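Local coordinates for heme oxygenase 1 (Synechocystis sp., PDB 1WE1), which binds heme and probably opens its ring to biliverdin IXalpha, releasing iron and carbon monoxide, in making the chromophores of the photosynthetic antennae, at residues S7-G12 with E186-E191; I69-L74 with K165-T170. All coordinates share one frame; numbering follows the deposited sequence.

Contact 1: residues S7-G12 with E186-E191; sequences SQLREG and ERIVDE. With HEM (protoporphyrin IX containing Fe), chain H.
Arg10 NH1 donates to heme O2A at 2.7 Å, the shorter of two links between the guanidinium and the propionates, with an N-H...O angle of 135°. The propionate meets the group at its edge rather than on a face. CG lies anti to the backbone N (chi1 -178°) and the chain runs extended to NE, which carries the charge out from the helix and along the carboxylate; a weak bond from NH2 to O2D, 3.5 Å long, touches the second propionate. An alanine at Arg10 would probably leave O2A without this charged donor and the propionate freer to turn, although Tyr125, Arg172 and Lys168 also bind the heme.

A different face of the helix, mostly aliphatic in what it offers, meets 186-191. Leu9 CD2 approaches Val189 CA at 3.7 Å, the two side chains sliding past each other in opposite directions, and the same methyl also touches Ile188 CG2. Val189 CG2 lies against Gln8 O, at 4.0 Å, and Val189 CG1 reaches Gly12 CA at 4.2 Å, where no side chain intervenes. The amide of Gln8 turns instead to Asn4.

Segments 7-12 and 186-191, on helices 5-12 and 182-205, run at 36° with their axes 9.6 Å apart at closest approach, and helix 120-146 also packs here, Tyr125 touching Leu9 and Val121 and Ala122 touching Ile188.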
# COMPACT_ATOMS: atom_id res chain seq x y z
N SER A 7 15.81 -9.86 5.40
CA SER A 7 15.30 -11.19 5.69
C SER A 7 14.50 -11.21 6.99
O SER A 7 13.61 -12.04 7.17
CB SER A 7 16.45 -12.19 5.77
OG SER A 7 17.07 -12.32 4.50
N GLN A 8 14.83 -10.29 7.89
CA GLN A 8 14.13 -10.20 9.15
C GLN A 8 12.71 -9.67 8.92
O GLN A 8 11.76 -10.14 9.53
CB GLN A 8 14.91 -9.31 10.12
CG GLN A 8 16.25 -9.94 10.54
CD GLN A 8 16.96 -9.16 11.63
OE1 GLN A 8 16.39 -8.92 12.70
NE2 GLN A 8 18.21 -8.78 11.37
N LEU A 9 12.56 -8.70 8.03
CA LEU A 9 11.24 -8.17 7.73
C LEU A 9 10.45 -9.24 6.99
O LEU A 9 9.30 -9.52 7.34
CB LEU A 9 11.33 -6.91 6.86
CG LEU A 9 11.57 -5.64 7.68
CD1 LEU A 9 11.95 -4.50 6.77
CD2 LEU A 9 10.34 -5.31 8.49
N ARG A 10 11.07 -9.87 6.00
CA ARG A 10 10.39 -10.91 5.24
C ARG A 10 9.90 -12.06 6.11
O ARG A 10 8.74 -12.46 6.03
CB ARG A 10 11.28 -11.45 4.12
CG ARG A 10 10.58 -12.52 3.26
CD ARG A 10 11.42 -12.98 2.08
NE ARG A 10 10.84 -14.15 1.43
CZ ARG A 10 9.77 -14.13 0.64
NH1 ARG A 10 9.14 -12.98 0.39
NH2 ARG A 10 9.32 -15.25 0.09
N GLU A 11 10.77 -12.61 6.94
CA GLU A 11 10.34 -13.71 7.78
C GLU A 11 9.41 -13.19 8.87
O GLU A 11 8.44 -13.84 9.22
CB GLU A 11 11.54 -14.41 8.41
CG GLU A 11 12.43 -15.13 7.41
CD GLU A 11 11.70 -16.24 6.65
OE1 GLU A 11 11.12 -17.13 7.32
OE2 GLU A 11 11.72 -16.22 5.40
N GLY A 12 9.71 -11.99 9.36
CA GLY A 12 8.92 -11.39 10.43
C GLY A 12 7.48 -10.98 10.14
O GLY A 12 6.69 -10.84 11.06
N GLU A 186 14.70 -4.48 15.20
CA GLU A 186 13.57 -5.25 15.68
C GLU A 186 12.36 -4.36 15.93
O GLU A 186 11.22 -4.83 15.89
CB GLU A 186 13.98 -6.03 16.94
CG GLU A 186 14.93 -7.18 16.63
CD GLU A 186 15.31 -8.03 17.84
OE1 GLU A 186 15.89 -9.12 17.64
OE2 GLU A 186 15.05 -7.61 18.99
N ARG A 187 12.59 -3.08 16.18
CA ARG A 187 11.50 -2.13 16.39
C ARG A 187 10.84 -1.84 15.04
O ARG A 187 9.67 -1.46 14.97
CB ARG A 187 12.03 -0.81 16.98
CG ARG A 187 12.29 -0.81 18.48
CD ARG A 187 12.52 0.61 19.00
NE ARG A 187 13.65 1.25 18.32
CZ ARG A 187 13.56 2.36 17.59
NH1 ARG A 187 12.39 2.98 17.43
NH2 ARG A 187 14.65 2.85 17.00
N ILE A 188 11.64 -2.00 13.99
CA ILE A 188 11.23 -1.79 12.61
C ILE A 188 10.33 -2.95 12.20
O ILE A 188 9.27 -2.75 11.60
CB ILE A 188 12.47 -1.74 11.68
CG1 ILE A 188 13.30 -0.50 12.02
CG2 ILE A 188 12.03 -1.75 10.21
CD1 ILE A 188 14.45 -0.24 11.08
N VAL A 189 10.76 -4.17 12.53
CA VAL A 189 9.96 -5.33 12.21
C VAL A 189 8.61 -5.21 12.91
O VAL A 189 7.55 -5.43 12.30
CB VAL A 189 10.67 -6.62 12.65
CG1 VAL A 189 9.75 -7.82 12.48
CG2 VAL A 189 11.92 -6.81 11.81
N ASP A 190 8.62 -4.85 14.18
CA ASP A 190 7.36 -4.72 14.89
C ASP A 190 6.47 -3.66 14.25
O ASP A 190 5.26 -3.85 14.14
CB ASP A 190 7.60 -4.40 16.36
CG ASP A 190 8.04 -5.63 17.14
OD1 ASP A 190 8.47 -5.47 18.31
OD2 ASP A 190 7.95 -6.75 16.58
N GLU A 191 7.07 -2.56 13.80
CA GLU A 191 6.31 -1.49 13.16
C GLU A 191 5.67 -1.98 11.85
O GLU A 191 4.56 -1.59 11.50
CB GLU A 191 7.22 -0.29 12.89
CG GLU A 191 6.50 0.95 12.34
CD GLU A 191 5.52 1.56 13.32
OE1 GLU A 191 4.84 2.54 12.95
OE2 GLU A 191 5.43 1.08 14.46
CHA HEM H . 5.02 -9.95 -1.00
CHB HEM H . 2.90 -6.32 1.41
CHC HEM H . -1.37 -8.41 0.45
CHD HEM H . 0.73 -10.91 -3.07
C1A HEM H . 4.86 -8.84 -0.13
C2A HEM H . 5.92 -8.13 0.57
C3A HEM H . 5.32 -7.14 1.29
C4A HEM H . 3.89 -7.21 0.96
CMA HEM H . 5.94 -6.14 2.22
CAA HEM H . 7.41 -8.42 0.46
CBA HEM H . 7.92 -9.65 1.24
CGA HEM H . 9.31 -9.88 1.14
O1A HEM H . 10.02 -9.51 2.16
O2A HEM H . 9.85 -10.41 0.15
C1B HEM H . 1.52 -6.59 1.39
C2B HEM H . 0.52 -5.84 2.15
C3B HEM H . -0.69 -6.39 1.84
C4B HEM H . -0.41 -7.52 0.95
CMB HEM H . 0.83 -4.68 3.06
CAB HEM H . -2.08 -5.93 2.23
CBB HEM H . -2.37 -6.02 3.76
C1C HEM H . -1.21 -9.21 -0.65
C2C HEM H . -2.27 -9.84 -1.42
C3C HEM H . -1.65 -10.71 -2.24
C4C HEM H . -0.24 -10.41 -2.21
CMC HEM H . -3.75 -9.53 -1.27
CAC HEM H . -2.30 -11.84 -3.04
CBC HEM H . -2.72 -11.35 -4.46
C1D HEM H . 2.12 -10.86 -2.84
C2D HEM H . 3.11 -11.60 -3.63
C3D HEM H . 4.31 -11.29 -3.08
C4D HEM H . 4.05 -10.42 -1.91
CMD HEM H . 2.74 -12.48 -4.78
CAD HEM H . 5.70 -11.71 -3.50
CBD HEM H . 6.22 -12.98 -2.68
CGD HEM H . 7.61 -13.21 -2.85
O1D HEM H . 8.44 -12.23 -2.83
O2D HEM H . 8.04 -14.39 -3.01
NA HEM H . 3.64 -8.28 0.13
NB HEM H . 0.95 -7.60 0.66
NC HEM H . 0.05 -9.54 -1.19
ND HEM H . 2.74 -10.13 -1.83
FE HEM H . 1.86 -8.90 -0.55
O HOH W 1 1.97 -7.60 -1.79

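Contact 2: residues I69-L74 with K165-T170; sequences IYFPEL and KAFKNT. With PO4 (phosphate ion), chain E.
Phe167 drives the edge of its ring into the face of Phe71, a T-shaped pair with centroids 5.0 Å apart and planes at 77°. CZ of Phe167 leads, 3.5 Å from Phe71 CG, and Phe71 CB lies in the plane of the Phe167 ring. Because CG of Phe167 is anti to the backbone N (chi1 -178°), the ring is carried across from its helix to the turn. There Leu74 CD2 meets Phe167 CE2 at 3.5 Å, and Glu73 OE1 comes to the ring edge, 3.6 Å from CE1. Three residues of one short turn therefore close around the tip of a single ring, and Ile161 and Leu132 touch it as well.

Toward solvent the fit slackens. The methyl CG2 of the exposed Thr170 comes no nearer to Phe71 than 4.1 Å, at CZ, while its hydroxyl OG1 turns back to its own helix and donates to Ala166 O at 3.2 Å. Along another side of the helix, away from the loop, Lys165 NZ and Lys168 NZ hold a phosphate that probably comes from the crystallisation liquor.

The turn is a type I beta turn from Phe71 to Leu74, closed by Leu74 N to Phe71 O. The packing itself is a T-shaped aromatic pair joining the loop before helix 77-88 to helix 164-176 near the surface of the all-helical heme oxygenase fold; the same helix brings Lys168 to heme O1D.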
# COMPACT_ATOMS: atom_id res chain seq x y z
N ILE A 69 17.08 4.22 1.65
CA ILE A 69 15.88 3.65 1.04
C ILE A 69 15.04 4.73 0.37
O ILE A 69 13.83 4.59 0.19
CB ILE A 69 15.03 2.90 2.09
CG1 ILE A 69 14.52 3.87 3.15
CG2 ILE A 69 15.87 1.83 2.74
CD1 ILE A 69 13.54 3.24 4.13
N TYR A 70 15.70 5.82 -0.01
CA TYR A 70 15.02 6.92 -0.67
C TYR A 70 15.09 6.76 -2.18
O TYR A 70 16.06 7.17 -2.82
CB TYR A 70 15.65 8.25 -0.26
CG TYR A 70 15.00 9.44 -0.92
CD1 TYR A 70 13.72 9.85 -0.55
CD2 TYR A 70 15.66 10.15 -1.93
CE1 TYR A 70 13.09 10.93 -1.19
CE2 TYR A 70 15.05 11.22 -2.57
CZ TYR A 70 13.77 11.61 -2.19
OH TYR A 70 13.16 12.66 -2.84
N PHE A 71 14.05 6.15 -2.75
CA PHE A 71 13.95 5.91 -4.18
C PHE A 71 12.69 6.58 -4.73
O PHE A 71 11.66 5.92 -4.90
CB PHE A 71 13.87 4.41 -4.46
CG PHE A 71 15.06 3.64 -3.97
CD1 PHE A 71 16.26 3.67 -4.67
CD2 PHE A 71 14.97 2.86 -2.82
CE1 PHE A 71 17.36 2.93 -4.23
CE2 PHE A 71 16.07 2.12 -2.37
CZ PHE A 71 17.26 2.16 -3.08
N PRO A 72 12.76 7.88 -5.03
CA PRO A 72 11.61 8.63 -5.56
C PRO A 72 10.97 7.97 -6.78
O PRO A 72 9.94 8.41 -7.28
CB PRO A 72 12.20 10.00 -5.87
CG PRO A 72 13.66 9.70 -6.14
CD PRO A 72 13.98 8.71 -5.06
N GLU A 73 11.60 6.90 -7.26
CA GLU A 73 11.09 6.16 -8.40
C GLU A 73 9.92 5.30 -7.96
O GLU A 73 9.18 4.78 -8.78
CB GLU A 73 12.19 5.27 -8.99
CG GLU A 73 13.48 6.01 -9.28
CD GLU A 73 14.47 5.94 -8.12
OE1 GLU A 73 15.10 4.88 -7.95
OE2 GLU A 73 14.61 6.95 -7.38
N LEU A 74 9.78 5.14 -6.64
CA LEU A 74 8.70 4.34 -6.09
C LEU A 74 7.43 5.15 -5.89
O LEU A 74 6.33 4.61 -5.96
CB LEU A 74 9.12 3.72 -4.75
CG LEU A 74 10.24 2.67 -4.82
CD1 LEU A 74 10.62 2.22 -3.40
CD2 LEU A 74 9.78 1.49 -5.66
N LYS A 165 12.64 -6.46 -11.11
CA LYS A 165 13.26 -7.52 -10.32
C LYS A 165 14.63 -7.04 -9.88
O LYS A 165 15.08 -7.34 -8.77
CB LYS A 165 13.40 -8.79 -11.15
CG LYS A 165 12.15 -9.65 -11.24
CD LYS A 165 11.94 -10.46 -9.95
CE LYS A 165 10.74 -11.39 -10.08
NZ LYS A 165 10.62 -12.30 -8.91
N ALA A 166 15.29 -6.29 -10.75
CA ALA A 166 16.61 -5.75 -10.45
C ALA A 166 16.48 -4.62 -9.44
O ALA A 166 17.41 -4.35 -8.68
CB ALA A 166 17.27 -5.23 -11.73
N PHE A 167 15.32 -3.96 -9.42
CA PHE A 167 15.12 -2.89 -8.46
C PHE A 167 14.81 -3.51 -7.11
O PHE A 167 15.24 -3.02 -6.07
CB PHE A 167 13.97 -1.97 -8.84
CG PHE A 167 13.77 -0.82 -7.87
CD1 PHE A 167 14.42 0.39 -8.06
CD2 PHE A 167 13.02 -1.00 -6.71
CE1 PHE A 167 14.34 1.42 -7.11
CE2 PHE A 167 12.93 0.02 -5.76
CZ PHE A 167 13.59 1.23 -5.96
N LYS A 168 14.05 -4.59 -7.14
CA LYS A 168 13.68 -5.27 -5.91
C LYS A 168 14.93 -5.73 -5.15
O LYS A 168 14.91 -5.87 -3.93
CB LYS A 168 12.75 -6.45 -6.22
CG LYS A 168 11.95 -6.97 -5.03
CD LYS A 168 10.99 -8.10 -5.42
CE LYS A 168 10.43 -8.80 -4.17
NZ LYS A 168 9.57 -9.99 -4.47
N ASN A 169 16.02 -5.96 -5.87
CA ASN A 169 17.27 -6.37 -5.22
C ASN A 169 18.00 -5.17 -4.66
O ASN A 169 18.41 -5.16 -3.50
CB ASN A 169 18.17 -7.12 -6.20
CG ASN A 169 17.70 -8.54 -6.46
OD1 ASN A 169 17.35 -9.27 -5.53
ND2 ASN A 169 17.69 -8.93 -7.73
N THR A 170 18.17 -4.14 -5.48
CA THR A 170 18.82 -2.93 -5.03
C THR A 170 18.14 -2.51 -3.72
O THR A 170 18.81 -2.13 -2.75
CB THR A 170 18.67 -1.79 -6.05
OG1 THR A 170 19.31 -2.15 -7.28
CG2 THR A 170 19.29 -0.49 -5.50
P PO4 E . 12.74 -12.55 -6.12
O1 PO4 E . 13.83 -13.41 -5.60
O2 PO4 E . 13.32 -11.46 -6.96
O3 PO4 E . 12.00 -11.95 -4.98
O4 PO4 E . 11.81 -13.36 -6.94

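In the fold
The two contacts show how one all-helical fold joins its parts in different ways around elements that also reach the heme propionates. Neither is deep core: contact 1 is partly buried and contact 2 lies at the surface, their centres about 19 Å apart, with nearest atoms about 6 Å apart. They share no segment, yet helices 164-176 and 182-205 follow each other in the chain, and helix 120-146 touches both. Contact 1 pairs two helices through aliphatic side chains, whereas contact 2 sets a loop on a helix largely through aromatic rings. Each also contributes a cationic side chain hydrogen-bonded to a heme propionate, Arg10 from 7-12 and Lys168 from 165-170, on an element some of whose other residues do the packing.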